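Local coordinates for protein lactate racemase (PDB 2YJG) that interconverts the D- and L-isomers of lactate, using a nickel-pincer cofactor derived from nicotinic acid mononucleotide, at residues T74-S79 with E168-P173; R330-S335 with K385-T390; R55-A60 with R91-S96; Q23-S28 with V414-V419. One frame throughout, in Å; residues are numbered along the deposited sequence.

Interaction 1 (T74-S79 with E168-P173). With SO4 (sulfate ion), chain E.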
loop_
_atom_site.group_PDB
_atom_site.type_symbol
_atom_site.label_atom_id
_atom_site.label_comp_id
_atom_site.label_asym_id
_atom_site.label_seq_id
_atom_site.Cartn_x
_atom_site.Cartn_y
_atom_site.Cartn_z
ATOM N N THR A 74 -8.735 12.862 -1.797
ATOM C CA THR A 74 -9.239 14.214 -1.545
ATOM C C THR A 74 -10.656 14.309 -0.890
ATOM O O THR A 74 -11.084 15.399 -0.509
ATOM C CB THR A 74 -9.251 15.084 -2.822
ATOM O OG1 THR A 74 -10.383 14.774 -3.643
ATOM C CG2 THR A 74 -7.941 14.919 -3.648
ATOM N N ARG A 75 -11.389 13.192 -0.786
ATOM C CA ARG A 75 -12.752 13.239 -0.261
ATOM C C ARG A 75 -12.716 12.642 1.132
ATOM O O ARG A 75 -11.885 11.769 1.410
ATOM C CB ARG A 75 -13.734 12.471 -1.161
ATOM C CG ARG A 75 -13.740 12.899 -2.631
ATOM C CD ARG A 75 -13.904 14.391 -2.880
ATOM N NE ARG A 75 -15.259 14.859 -2.545
ATOM C CZ ARG A 75 -15.571 15.900 -1.747
ATOM N NH1 ARG A 75 -14.645 16.670 -1.150
ATOM N NH2 ARG A 75 -16.851 16.188 -1.549
ATOM N N PRO A 76 -13.587 13.109 2.026
ATOM C CA PRO A 76 -13.595 12.608 3.407
ATOM C C PRO A 76 -14.359 11.318 3.686
ATOM O O PRO A 76 -14.706 11.055 4.847
ATOM C CB PRO A 76 -14.227 13.774 4.167
ATOM C CG PRO A 76 -15.217 14.288 3.236
ATOM C CD PRO A 76 -14.559 14.202 1.852
ATOM N N VAL A 77 -14.609 10.503 2.668
ATOM C CA VAL A 77 -15.303 9.238 2.869
ATOM C C VAL A 77 -14.538 8.339 3.880
ATOM O O VAL A 77 -13.337 8.066 3.738
ATOM C CB VAL A 77 -15.541 8.501 1.541
ATOM C CG1 VAL A 77 -16.294 7.222 1.788
ATOM C CG2 VAL A 77 -16.253 9.380 0.527
ATOM N N PRO A 78 -15.216 7.911 4.949
ATOM C CA PRO A 78 -14.576 7.134 5.994
ATOM C C PRO A 78 -14.472 5.673 5.595
ATOM O O PRO A 78 -15.104 4.803 6.187
ATOM C CB PRO A 78 -15.499 7.315 7.196
ATOM C CG PRO A 78 -16.840 7.541 6.612
ATOM C CD PRO A 78 -16.624 8.218 5.268
ATOM N N SER A 79 -13.667 5.396 4.578
ATOM C CA SER A 79 -13.680 4.068 3.984
ATOM C C SER A 79 -13.100 2.946 4.832
ATOM O O SER A 79 -13.370 1.780 4.555
ATOM C CB SER A 79 -13.028 4.099 2.597
ATOM O OG SER A 79 -13.672 5.023 1.739
ATOM N N GLU A 168 -19.719 3.599 -3.225
ATOM C CA GLU A 168 -19.886 4.231 -1.968
ATOM C C GLU A 168 -19.543 5.704 -2.105
ATOM O O GLU A 168 -18.945 6.154 -3.093
ATOM C CB GLU A 168 -19.077 3.578 -0.874
ATOM C CG GLU A 168 -17.567 3.674 -1.011
ATOM C CD GLU A 168 -16.829 3.523 0.324
ATOM O OE1 GLU A 168 -17.488 3.206 1.343
ATOM O OE2 GLU A 168 -15.585 3.733 0.355
ATOM N N GLY A 169 -19.957 6.479 -1.120
ATOM C CA GLY A 169 -19.762 7.935 -1.198
ATOM C C GLY A 169 -20.294 8.624 0.043
ATOM O O GLY A 169 -20.675 7.964 1.018
ATOM N N PHE A 170 -20.388 9.951 -0.005
ATOM C CA PHE A 170 -21.017 10.722 1.088
ATOM C C PHE A 170 -21.864 11.859 0.487
ATOM O O PHE A 170 -21.691 12.243 -0.740
ATOM C CB PHE A 170 -19.964 11.274 2.055
ATOM C CG PHE A 170 -19.287 12.470 1.575
ATOM C CD1 PHE A 170 -18.612 12.476 0.381
ATOM C CD2 PHE A 170 -19.324 13.618 2.307
ATOM C CE1 PHE A 170 -18.049 13.633 -0.073
ATOM C CE2 PHE A 170 -18.718 14.742 1.866
ATOM C CZ PHE A 170 -18.095 14.739 0.678
ATOM N N ILE A 171 -22.764 12.388 1.305
ATOM C CA ILE A 171 -23.753 13.349 0.800
ATOM C C ILE A 171 -23.648 14.661 1.558
ATOM O O ILE A 171 -23.786 14.665 2.793
ATOM C CB ILE A 171 -25.196 12.809 0.911
ATOM C CG1 ILE A 171 -25.442 11.640 0.014
ATOM C CG2 ILE A 171 -26.174 13.956 0.543
ATOM C CD1 ILE A 171 -26.708 10.822 0.330
ATOM N N GLU A 172 -23.394 15.779 0.878
ATOM C CA GLU A 172 -23.352 17.106 1.514
ATOM C C GLU A 172 -23.782 18.070 0.393
ATOM O O GLU A 172 -23.797 17.685 -0.783
ATOM C CB GLU A 172 -21.955 17.481 2.015
ATOM C CG GLU A 172 -20.945 17.739 0.854
ATOM C CD GLU A 172 -19.513 18.018 1.330
ATOM O OE1 GLU A 172 -19.226 17.888 2.555
ATOM O OE2 GLU A 172 -18.683 18.339 0.436
ATOM N N PRO A 173 -24.063 19.334 0.719
ATOM C CA PRO A 173 -24.538 20.198 -0.337
ATOM C C PRO A 173 -23.430 20.462 -1.320
ATOM O O PRO A 173 -22.270 20.398 -0.949
ATOM C CB PRO A 173 -24.864 21.492 0.414
ATOM C CG PRO A 173 -25.191 21.027 1.817
ATOM C CD PRO A 173 -24.239 19.946 2.043
HETATM S S SO4 E . -18.336 13.351 -4.877
HETATM O O1 SO4 E . -18.523 12.066 -5.551
HETATM O O2 SO4 E . -17.797 13.048 -3.530
HETATM O O3 SO4 E . -17.412 14.301 -5.560
HETATM O O4 SO4 E . -19.647 13.907 -4.864
#

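Interaction 2 (R330-S335 with K385-T390)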
loop_
_atom_site.group_PDB
_atom_site.type_symbol
_atom_site.label_atom_id
_atom_site.label_comp_id
_atom_site.label_asym_id
_atom_site.label_seq_id
_atom_site.Cartn_x
_atom_site.Cartn_y
_atom_site.Cartn_z
ATOM N N ARG A 330 -6.462 33.960 -13.757
ATOM C CA ARG A 330 -6.169 34.614 -15.051
ATOM C C ARG A 330 -7.441 35.098 -15.757
ATOM O O ARG A 330 -7.421 36.097 -16.397
ATOM C CB ARG A 330 -5.405 33.612 -15.924
ATOM C CG ARG A 330 -4.734 34.065 -17.245
ATOM C CD ARG A 330 -3.952 32.839 -17.969
ATOM N NE ARG A 330 -4.611 31.498 -17.845
ATOM C CZ ARG A 330 -4.028 30.304 -18.064
ATOM N NH1 ARG A 330 -2.744 30.215 -18.460
ATOM N NH2 ARG A 330 -4.736 29.168 -17.878
ATOM N N TRP A 331 -8.563 34.433 -15.570
ATOM C CA TRP A 331 -9.813 34.935 -16.119
ATOM C C TRP A 331 -10.051 36.352 -15.669
ATOM O O TRP A 331 -10.383 37.146 -16.485
ATOM C CB TRP A 331 -11.017 34.055 -15.734
ATOM C CG TRP A 331 -11.167 32.834 -16.567
ATOM C CD1 TRP A 331 -11.097 31.545 -16.148
ATOM C CD2 TRP A 331 -11.531 32.782 -17.956
ATOM N NE1 TRP A 331 -11.335 30.702 -17.207
ATOM C CE2 TRP A 331 -11.649 31.446 -18.313
ATOM C CE3 TRP A 331 -11.764 33.769 -18.929
ATOM C CZ2 TRP A 331 -11.897 31.045 -19.641
ATOM C CZ3 TRP A 331 -12.045 33.361 -20.252
ATOM C CH2 TRP A 331 -12.178 32.045 -20.558
ATOM N N PHE A 332 -9.802 36.649 -14.381
ATOM C CA PHE A 332 -10.020 37.963 -13.812
ATOM C C PHE A 332 -8.846 38.891 -14.103
ATOM O O PHE A 332 -9.026 40.057 -14.482
ATOM C CB PHE A 332 -10.244 37.843 -12.325
ATOM C CG PHE A 332 -11.510 37.107 -12.015
ATOM C CD1 PHE A 332 -11.510 35.717 -11.963
ATOM C CD2 PHE A 332 -12.678 37.769 -11.906
ATOM C CE1 PHE A 332 -12.648 35.014 -11.746
ATOM C CE2 PHE A 332 -13.885 37.056 -11.700
ATOM C CZ PHE A 332 -13.866 35.709 -11.636
ATOM N N LYS A 333 -7.656 38.330 -13.989
ATOM C CA LYS A 333 -6.444 39.160 -14.142
ATOM C C LYS A 333 -6.394 39.752 -15.544
ATOM O O LYS A 333 -5.984 40.925 -15.699
ATOM C CB LYS A 333 -5.211 38.334 -13.870
ATOM C CG LYS A 333 -3.923 39.090 -14.087
ATOM C CD LYS A 333 -3.367 39.701 -12.850
ATOM C CE LYS A 333 -1.886 40.131 -13.143
ATOM N NZ LYS A 333 -1.145 40.435 -11.901
ATOM N N GLU A 334 -6.851 38.968 -16.522
ATOM C CA GLU A 334 -6.862 39.332 -17.955
ATOM C C GLU A 334 -8.167 40.021 -18.485
ATOM O O GLU A 334 -8.282 40.272 -19.678
ATOM C CB GLU A 334 -6.635 38.074 -18.790
ATOM C CG GLU A 334 -5.338 37.279 -18.450
ATOM C CD GLU A 334 -4.097 37.976 -18.964
ATOM O OE1 GLU A 334 -4.176 38.539 -20.088
ATOM O OE2 GLU A 334 -3.047 37.978 -18.271
ATOM N N SER A 335 -9.126 40.359 -17.621
ATOM C CA SER A 335 -10.377 40.926 -18.097
ATOM C C SER A 335 -10.641 42.291 -17.497
ATOM O O SER A 335 -9.974 42.705 -16.537
ATOM C CB SER A 335 -11.585 39.971 -17.805
ATOM O OG SER A 335 -11.397 38.728 -18.447
ATOM N N LYS A 385 -7.517 41.809 -4.954
ATOM C CA LYS A 385 -7.686 43.049 -5.744
ATOM C C LYS A 385 -7.752 42.792 -7.261
ATOM O O LYS A 385 -8.570 43.376 -8.000
ATOM C CB LYS A 385 -6.538 44.024 -5.451
ATOM C CG LYS A 385 -6.586 44.707 -4.132
ATOM C CD LYS A 385 -5.410 45.678 -3.969
ATOM C CE LYS A 385 -4.957 45.871 -2.550
ATOM N NZ LYS A 385 -3.461 46.128 -2.483
ATOM N N ASP A 386 -6.912 41.881 -7.707
ATOM C CA ASP A 386 -6.827 41.501 -9.101
ATOM C C ASP A 386 -8.114 40.792 -9.547
ATOM O O ASP A 386 -8.430 40.765 -10.719
ATOM C CB ASP A 386 -5.646 40.551 -9.326
ATOM C CG ASP A 386 -4.284 41.256 -9.358
ATOM O OD1 ASP A 386 -4.224 42.473 -9.283
ATOM O OD2 ASP A 386 -3.287 40.533 -9.469
ATOM N N MET A 387 -8.851 40.209 -8.602
ATOM C CA MET A 387 -10.100 39.507 -8.874
ATOM C C MET A 387 -11.346 40.348 -8.557
ATOM O O MET A 387 -12.422 39.830 -8.303
ATOM C CB MET A 387 -10.111 38.146 -8.161
ATOM C CG MET A 387 -8.975 37.263 -8.641
ATOM S SD MET A 387 -8.876 35.629 -7.894
ATOM C CE MET A 387 -10.115 34.790 -8.864
ATOM N N PHE A 388 -11.194 41.657 -8.685
ATOM C CA PHE A 388 -12.259 42.609 -8.502
ATOM C C PHE A 388 -12.970 42.460 -7.162
ATOM O O PHE A 388 -14.160 42.699 -7.080
ATOM C CB PHE A 388 -13.253 42.511 -9.641
ATOM C CG PHE A 388 -12.596 42.535 -11.011
ATOM C CD1 PHE A 388 -11.901 43.634 -11.427
ATOM C CD2 PHE A 388 -12.675 41.448 -11.844
ATOM C CE1 PHE A 388 -11.310 43.666 -12.665
ATOM C CE2 PHE A 388 -12.094 41.472 -13.073
ATOM C CZ PHE A 388 -11.394 42.586 -13.477
ATOM N N MET A 389 -12.235 42.042 -6.130
ATOM C CA MET A 389 -12.740 42.006 -4.786
ATOM C C MET A 389 -11.908 42.985 -3.919
ATOM O O MET A 389 -11.001 43.672 -4.444
ATOM C CB MET A 389 -12.704 40.594 -4.278
ATOM C CG MET A 389 -13.653 39.750 -5.037
ATOM S SD MET A 389 -13.696 38.123 -4.416
ATOM C CE MET A 389 -12.150 37.419 -5.068
ATOM N N THR A 390 -12.260 43.114 -2.637
ATOM C CA THR A 390 -11.556 44.025 -1.742
ATOM C C THR A 390 -11.084 43.221 -0.558
ATOM O O THR A 390 -11.906 42.544 0.148
ATOM C CB THR A 390 -12.456 45.149 -1.236
ATOM O OG1 THR A 390 -13.019 45.843 -2.325
ATOM C CG2 THR A 390 -11.689 46.108 -0.336
#

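Interaction 3 (R55-A60 with R91-S96)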
loop_
_atom_site.group_PDB
_atom_site.type_symbol
_atom_site.label_atom_id
_atom_site.label_comp_id
_atom_site.label_asym_id
_atom_site.label_seq_id
_atom_site.Cartn_x
_atom_site.Cartn_y
_atom_site.Cartn_z
ATOM N N ARG A 55 -31.093 -6.431 -0.828
ATOM C CA ARG A 55 -29.798 -6.315 -0.167
ATOM C C ARG A 55 -28.653 -6.630 -1.094
ATOM O O ARG A 55 -28.768 -7.435 -2.016
ATOM C CB ARG A 55 -29.734 -7.224 1.056
ATOM C CG ARG A 55 -30.277 -6.571 2.275
ATOM C CD ARG A 55 -30.222 -7.448 3.407
ATOM N NE ARG A 55 -28.889 -7.643 3.943
ATOM C CZ ARG A 55 -28.619 -8.355 5.025
ATOM N NH1 ARG A 55 -29.610 -8.947 5.701
ATOM N NH2 ARG A 55 -27.367 -8.488 5.445
ATOM N N LEU A 56 -27.528 -5.984 -0.823
ATOM C CA LEU A 56 -26.320 -6.194 -1.595
ATOM C C LEU A 56 -25.911 -7.666 -1.542
ATOM O O LEU A 56 -25.506 -8.195 -2.541
ATOM C CB LEU A 56 -25.202 -5.244 -1.123
ATOM C CG LEU A 56 -23.832 -5.367 -1.828
ATOM C CD1 LEU A 56 -23.920 -5.286 -3.332
ATOM C CD2 LEU A 56 -22.904 -4.338 -1.222
ATOM N N GLN A 57 -26.050 -8.342 -0.404
ATOM C CA GLN A 57 -25.731 -9.790 -0.351
ATOM C C GLN A 57 -26.460 -10.592 -1.427
ATOM O O GLN A 57 -25.910 -11.518 -1.998
ATOM C CB GLN A 57 -26.011 -10.372 1.027
ATOM C CG GLN A 57 -27.467 -10.405 1.466
ATOM C CD GLN A 57 -27.655 -11.233 2.741
ATOM O OE1 GLN A 57 -26.707 -11.845 3.228
ATOM N NE2 GLN A 57 -28.894 -11.282 3.265
ATOM N N ASP A 58 -27.723 -10.265 -1.659
ATOM C CA ASP A 58 -28.550 -10.940 -2.664
ATOM C C ASP A 58 -28.200 -10.537 -4.063
ATOM O O ASP A 58 -28.118 -11.378 -4.962
ATOM C CB ASP A 58 -30.027 -10.694 -2.371
ATOM C CG ASP A 58 -30.465 -11.371 -1.101
ATOM O OD1 ASP A 58 -29.909 -12.433 -0.785
ATOM O OD2 ASP A 58 -31.368 -10.833 -0.405
ATOM N N LEU A 59 -27.932 -9.252 -4.268
ATOM C CA LEU A 59 -27.471 -8.816 -5.567
ATOM C C LEU A 59 -26.136 -9.412 -6.018
ATOM O O LEU A 59 -25.901 -9.599 -7.232
ATOM C CB LEU A 59 -27.308 -7.287 -5.559
ATOM C CG LEU A 59 -28.567 -6.445 -5.491
ATOM C CD1 LEU A 59 -28.177 -4.930 -5.454
ATOM C CD2 LEU A 59 -29.541 -6.702 -6.663
ATOM N N ALA A 60 -25.251 -9.664 -5.040
ATOM C CA ALA A 60 -23.897 -10.144 -5.289
ATOM C C ALA A 60 -23.828 -11.682 -5.434
ATOM O O ALA A 60 -22.800 -12.240 -5.826
ATOM C CB ALA A 60 -23.016 -9.745 -4.104
ATOM N N ARG A 91 -19.844 -10.713 0.493
ATOM C CA ARG A 91 -19.303 -12.082 0.643
ATOM C C ARG A 91 -20.271 -13.000 1.372
ATOM O O ARG A 91 -20.093 -14.233 1.359
ATOM C CB ARG A 91 -17.937 -12.055 1.323
ATOM C CG ARG A 91 -16.863 -11.494 0.358
ATOM C CD ARG A 91 -15.472 -11.283 1.031
ATOM N NE ARG A 91 -14.477 -10.980 0.018
ATOM C CZ ARG A 91 -13.497 -10.095 0.100
ATOM N NH1 ARG A 91 -13.324 -9.308 1.162
ATOM N NH2 ARG A 91 -12.678 -9.964 -0.935
ATOM N N LYS A 92 -21.321 -12.416 1.949
ATOM C CA LYS A 92 -22.231 -13.195 2.784
ATOM C C LYS A 92 -22.829 -14.384 2.021
ATOM O O LYS A 92 -22.967 -15.495 2.575
ATOM C CB LYS A 92 -23.307 -12.296 3.374
ATOM C CG LYS A 92 -22.885 -11.580 4.628
ATOM C CD LYS A 92 -24.080 -10.828 5.199
ATOM C CE LYS A 92 -23.670 -9.773 6.253
ATOM N NZ LYS A 92 -23.521 -10.331 7.633
ATOM N N LYS A 93 -23.176 -14.185 0.763
ATOM C CA LYS A 93 -23.715 -15.283 -0.011
ATOM C C LYS A 93 -22.830 -15.593 -1.227
ATOM O O LYS A 93 -23.258 -16.267 -2.140
ATOM C CB LYS A 93 -25.195 -15.020 -0.353
ATOM C CG LYS A 93 -26.108 -14.950 0.848
ATOM C CD LYS A 93 -27.595 -14.657 0.420
ATOM C CE LYS A 93 -28.629 -14.984 1.523
ATOM N NZ LYS A 93 -29.997 -14.546 1.083
ATOM N N ASN A 94 -21.553 -15.160 -1.176
ATOM C CA ASN A 94 -20.594 -15.284 -2.272
ATOM C C ASN A 94 -19.144 -15.172 -1.721
ATOM O O ASN A 94 -18.423 -14.155 -1.932
ATOM C CB ASN A 94 -20.913 -14.220 -3.330
ATOM C CG ASN A 94 -20.194 -14.427 -4.611
ATOM O OD1 ASN A 94 -19.349 -15.313 -4.723
ATOM N ND2 ASN A 94 -20.508 -13.602 -5.606
ATOM N N LYS A 95 -18.696 -16.213 -1.005
ATOM C CA LYS A 95 -17.499 -16.060 -0.218
ATOM C C LYS A 95 -16.291 -15.819 -1.110
ATOM O O LYS A 95 -15.377 -15.132 -0.689
ATOM C CB LYS A 95 -17.207 -17.254 0.707
ATOM C CG LYS A 95 -18.203 -17.394 1.868
ATOM C CD LYS A 95 -18.086 -16.319 2.913
ATOM C CE LYS A 95 -19.308 -16.343 3.845
ATOM N NZ LYS A 95 -18.924 -15.680 5.101
ATOM N N SER A 96 -16.326 -16.359 -2.330
ATOM C CA SER A 96 -15.200 -16.308 -3.267
ATOM C C SER A 96 -15.357 -15.240 -4.345
ATOM O O SER A 96 -14.667 -15.270 -5.351
ATOM C CB SER A 96 -15.049 -17.697 -3.945
ATOM O OG SER A 96 -14.860 -18.683 -2.941
HETATM O O HOH W 1 -23.416 -12.571 -1.427
#

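Interaction 4 (Q23-S28 with V414-V419)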
loop_
_atom_site.group_PDB
_atom_site.type_symbol
_atom_site.label_atom_id
_atom_site.label_comp_id
_atom_site.label_asym_id
_atom_site.label_seq_id
_atom_site.Cartn_x
_atom_site.Cartn_y
_atom_site.Cartn_z
ATOM N N GLN A 23 -29.712 40.718 11.244
ATOM C CA GLN A 23 -30.943 40.238 10.728
ATOM C C GLN A 23 -31.166 38.901 11.391
ATOM O O GLN A 23 -32.050 38.734 12.276
ATOM C CB GLN A 23 -30.925 40.175 9.188
ATOM C CG GLN A 23 -32.266 39.882 8.564
ATOM C CD GLN A 23 -33.254 40.998 8.682
ATOM O OE1 GLN A 23 -33.036 42.093 8.173
ATOM N NE2 GLN A 23 -34.380 40.733 9.385
ATOM N N GLY A 24 -30.355 37.934 11.004
ATOM C CA GLY A 24 -30.439 36.604 11.519
ATOM C C GLY A 24 -29.023 36.002 11.523
ATOM O O GLY A 24 -28.139 36.463 10.785
ATOM N N ILE A 25 -28.839 34.977 12.336
ATOM C CA ILE A 25 -27.576 34.215 12.364
ATOM C C ILE A 25 -27.980 32.865 11.859
ATOM O O ILE A 25 -28.734 32.131 12.513
ATOM C CB ILE A 25 -26.928 34.126 13.757
ATOM C CG1 ILE A 25 -26.550 35.508 14.304
ATOM C CG2 ILE A 25 -25.710 33.207 13.725
ATOM C CD1 ILE A 25 -25.852 35.470 15.771
ATOM N N LEU A 26 -27.562 32.534 10.647
ATOM C CA LEU A 26 -28.145 31.357 9.975
ATOM C C LEU A 26 -27.163 30.203 10.047
ATOM O O LEU A 26 -26.104 30.269 9.440
ATOM C CB LEU A 26 -28.412 31.687 8.528
ATOM C CG LEU A 26 -29.189 32.971 8.301
ATOM C CD1 LEU A 26 -29.355 33.202 6.817
ATOM C CD2 LEU A 26 -30.610 32.807 9.021
ATOM N N ARG A 27 -27.551 29.158 10.783
ATOM C CA ARG A 27 -26.716 28.006 11.003
ATOM C C ARG A 27 -27.485 26.774 10.681
ATOM O O ARG A 27 -28.670 26.658 10.974
ATOM C CB ARG A 27 -26.283 27.852 12.468
ATOM C CG ARG A 27 -25.473 28.999 13.048
ATOM C CD ARG A 27 -25.157 28.665 14.528
ATOM N NE ARG A 27 -24.731 29.825 15.311
ATOM C CZ ARG A 27 -23.462 30.191 15.494
ATOM N NH1 ARG A 27 -22.461 29.482 14.957
ATOM N NH2 ARG A 27 -23.186 31.270 16.242
ATOM N N SER A 28 -26.758 25.862 10.092
ATOM C CA SER A 28 -27.160 24.509 9.924
ATOM C C SER A 28 -27.464 23.878 11.290
ATOM O O SER A 28 -26.854 24.244 12.319
ATOM C CB SER A 28 -25.991 23.787 9.264
ATOM O OG SER A 28 -26.077 22.406 9.411
ATOM N N VAL A 414 -25.702 36.882 9.187
ATOM C CA VAL A 414 -24.466 36.156 9.577
ATOM C C VAL A 414 -24.619 34.694 9.325
ATOM O O VAL A 414 -25.506 34.047 9.881
ATOM C CB VAL A 414 -24.092 36.387 11.091
ATOM C CG1 VAL A 414 -22.764 35.641 11.451
ATOM C CG2 VAL A 414 -23.960 37.906 11.371
ATOM N N ILE A 415 -23.768 34.136 8.464
ATOM C CA ILE A 415 -23.833 32.736 8.139
ATOM C C ILE A 415 -22.456 32.195 8.531
ATOM O O ILE A 415 -21.525 32.245 7.713
ATOM C CB ILE A 415 -24.020 32.509 6.639
ATOM C CG1 ILE A 415 -25.167 33.400 6.082
ATOM C CG2 ILE A 415 -24.241 31.008 6.376
ATOM C CD1 ILE A 415 -25.525 33.137 4.595
ATOM N N PRO A 416 -22.313 31.698 9.771
ATOM C CA PRO A 416 -20.939 31.446 10.225
ATOM C C PRO A 416 -20.149 30.418 9.411
ATOM O O PRO A 416 -18.944 30.590 9.245
ATOM C CB PRO A 416 -21.082 31.002 11.686
ATOM C CG PRO A 416 -22.580 31.287 12.071
ATOM C CD PRO A 416 -23.343 31.503 10.820
ATOM N N ASP A 417 -20.812 29.397 8.889
ATOM C CA ASP A 417 -20.197 28.443 7.976
ATOM C C ASP A 417 -20.940 28.395 6.621
ATOM O O ASP A 417 -21.999 27.755 6.463
ATOM C CB ASP A 417 -20.146 27.087 8.616
ATOM C CG ASP A 417 -19.429 26.025 7.737
ATOM O OD1 ASP A 417 -19.317 26.206 6.499
ATOM O OD2 ASP A 417 -18.984 25.007 8.308
ATOM N N GLY A 418 -20.384 29.134 5.673
ATOM C CA GLY A 418 -20.950 29.286 4.350
ATOM C C GLY A 418 -21.002 28.035 3.470
ATOM O O GLY A 418 -21.791 27.970 2.531
ATOM N N VAL A 419 -20.136 27.069 3.726
ATOM C CA VAL A 419 -20.036 25.883 2.833
ATOM C C VAL A 419 -20.914 24.744 3.239
ATOM O O VAL A 419 -21.206 23.845 2.422
ATOM C CB VAL A 419 -18.620 25.296 2.767
ATOM C CG1 VAL A 419 -17.779 26.194 2.065
ATOM C CG2 VAL A 419 -18.050 25.002 4.133
HETATM O O HOH W 2 -23.726 28.724 8.952
#

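Interaction 1 (T74-S79 with E168-P173)
P76 lies over one face of the F170 ring, the two side chains crossing at about a right angle. Its CG stands 4.1 Å from the centroid of the F170 ring, displaced toward the rim, so a proline C-H meets the pi cloud. F170 CB points toward the loop, and CG sits between the backbone N and carbonyl carbon; V77 CG2 approaches F170 CD1 obliquely at 3.9 Å. R75 NH2 comes to the edge of the F170 ring, the guanidinium plane turned 59° from that of the ring. Here the loop after strand 66-71 meets the C-terminal end of the adjacent parallel strand 164-170 and the residues just beyond it, and R75 probably binds the nickel cofactor, judging by relatives. In this apoprotein R75 NE donates to SO4 O2 at 3.3 Å, nearly straight at 170°, while R75 NH2 makes only a weak salt bridge, 3.5 Å, to E172 OE2. Deeper in, S79 OG donates to E168 OE2 at 2.7 Å on the syn side, 26° out of the carboxylate plane; T70 bonds to OE2 and T82 to OE1.

Interaction 2 (R330-S335 with K385-T390)
F388 is the C-prime residue of a Schellman motif closing helix 381-386, and its ring is turned against F332 at the end of helix 326-333. The positive phi of F388 (54°) lets the chain leave the helix, with M389 N bonded to V384 O and F388 N to K385 O. F388 CD2 comes to the edge of the F332 ring, 3.7 Å from F332 CD2, and S335 O lies in the plane of the F388 ring at its edge, 3.4 Å from F388 CZ. On the other flank M387, bent at its last torsion (chi3 81°), brings CE to 3.5 Å from F332 CD1; a flexible thioether suits this fit. Toward the surface K333 and D386 run side by side. K333 NZ forms a salt bridge with D386 OD2 at 3.2 Å, from above the carboxylate plane; the stronger partner of OD2 is Y329 OH. An alanine in place of D386 would probably leave the K333 ammonium without its mate and the Y329 hydroxyl short of a partner. Helix 357-369 completes the packing, its L363 touching both F332 and M387, while P338 of helix 338-346 touches F388.

Interaction 3 (R55-A60 with R91-S96)
Q57 and K92 meet where the short helix 56-59 faces the type I beta turn R91-N94, which begins at the last residue of helix 79-91 on the surface of the N-terminal domain. The ionic part is borne by K93. Its chain is extended beyond CG, long enough to reach past Q57 and bring NZ to D58 OD1 at 2.8 Å, on the syn lone pair of the carboxylate. K92 and R55 carry like charges and are not paired with each other: R55 NH2 forms a salt bridge with E89, which also accepts from Q57 N, and K92 has a long, weak ion pair with D88.

The aliphatic and flat groups fill the middle. Q57 CG occupies the position between backbone N and carbonyl carbon (chi1 66°), from which the extended chain lays OE1 against the lysines, 3.4 Å from K92 CB. Q57 NE2 stands 3.4 Å above the plane of the R55 guanidinium, over its centre, and K92 CE reaches the edge of that group.

Backbone polar groups are joined by a water and by an amide. Water 1 donates to Q57 O at 2.8 Å and accepts from K93 N at 2.7 Å. N94, whose side chain can serve two carbonyls, gives one ND2 hydrogen bond to K63 O and another to A60 O, the latter 2.7 Å long with ND2 tilted 23° from the A60 carbonyl plane.

Interaction 4 (Q23-S28 with V414-V419)
P416 lies against three consecutive residues of the 23-28 segment, and its ring can be followed atom by atom. CB is 3.9 Å from R27 NH1. CG goes further: it stands 3.4 Å from R27 NH1, over one face of the guanidinium and offset toward its rim, and on another flank is 4.0 Å from I25 CG2. CD, closing the ring, sits 3.3 Å from L26 O. R27 lies across the proline with its chain extended from CG to NE, CD anti to CA (chi2 179°) and NE nearly anti to CB (chi3 -163°), and the flat cation covers an apolar ring well. An alanine at P416 would probably leave the R27 guanidinium freer to turn and open a gap beside I25 CG2.

Past the proline a water takes over the pairing, donating to L26 O at 2.9 Å and accepting from D417 N at 3.0 Å. D417 then closes an Asx turn, its OD1 accepting from V419 N.

Ahead of the proline, V414 N donates to G24 O at 2.9 Å, almost straight at 178°, and L26 N donates to V414 O at 2.7 Å. I25 and V414 put branched side chains, well suited to strands, on the same face of the sheet, where I4 touches both. One residue bonded to both neighbours of its partner is the hallmark of a parallel beta bridge; here it adds strand 22-25 to the edge of the six-stranded parallel sheet, beside strand 412-415.

Overall arrangement
Interaction 4 spans nearly the whole chain, pairing a strand near the N-terminus with one near the C-terminus, and the other three fall between its segments in sequence. Interaction 1 is the central one, its centre about 9 Å from the centre of the chain: it holds T74 and R75 of the inferred cofactor site, and the R75 side chain is about 5 Å from that of the likely catalytic H108. Interactions 1 and 4 approach to about 5 Å between nearest atoms without touching. Interactions 1 and 3 both belong to the N-terminal domain, joined by helix 79-91. Interaction 2, in the C-terminal domain, lies about 54 Å from interaction 3 between centres, on the opposite side of the chain's centre.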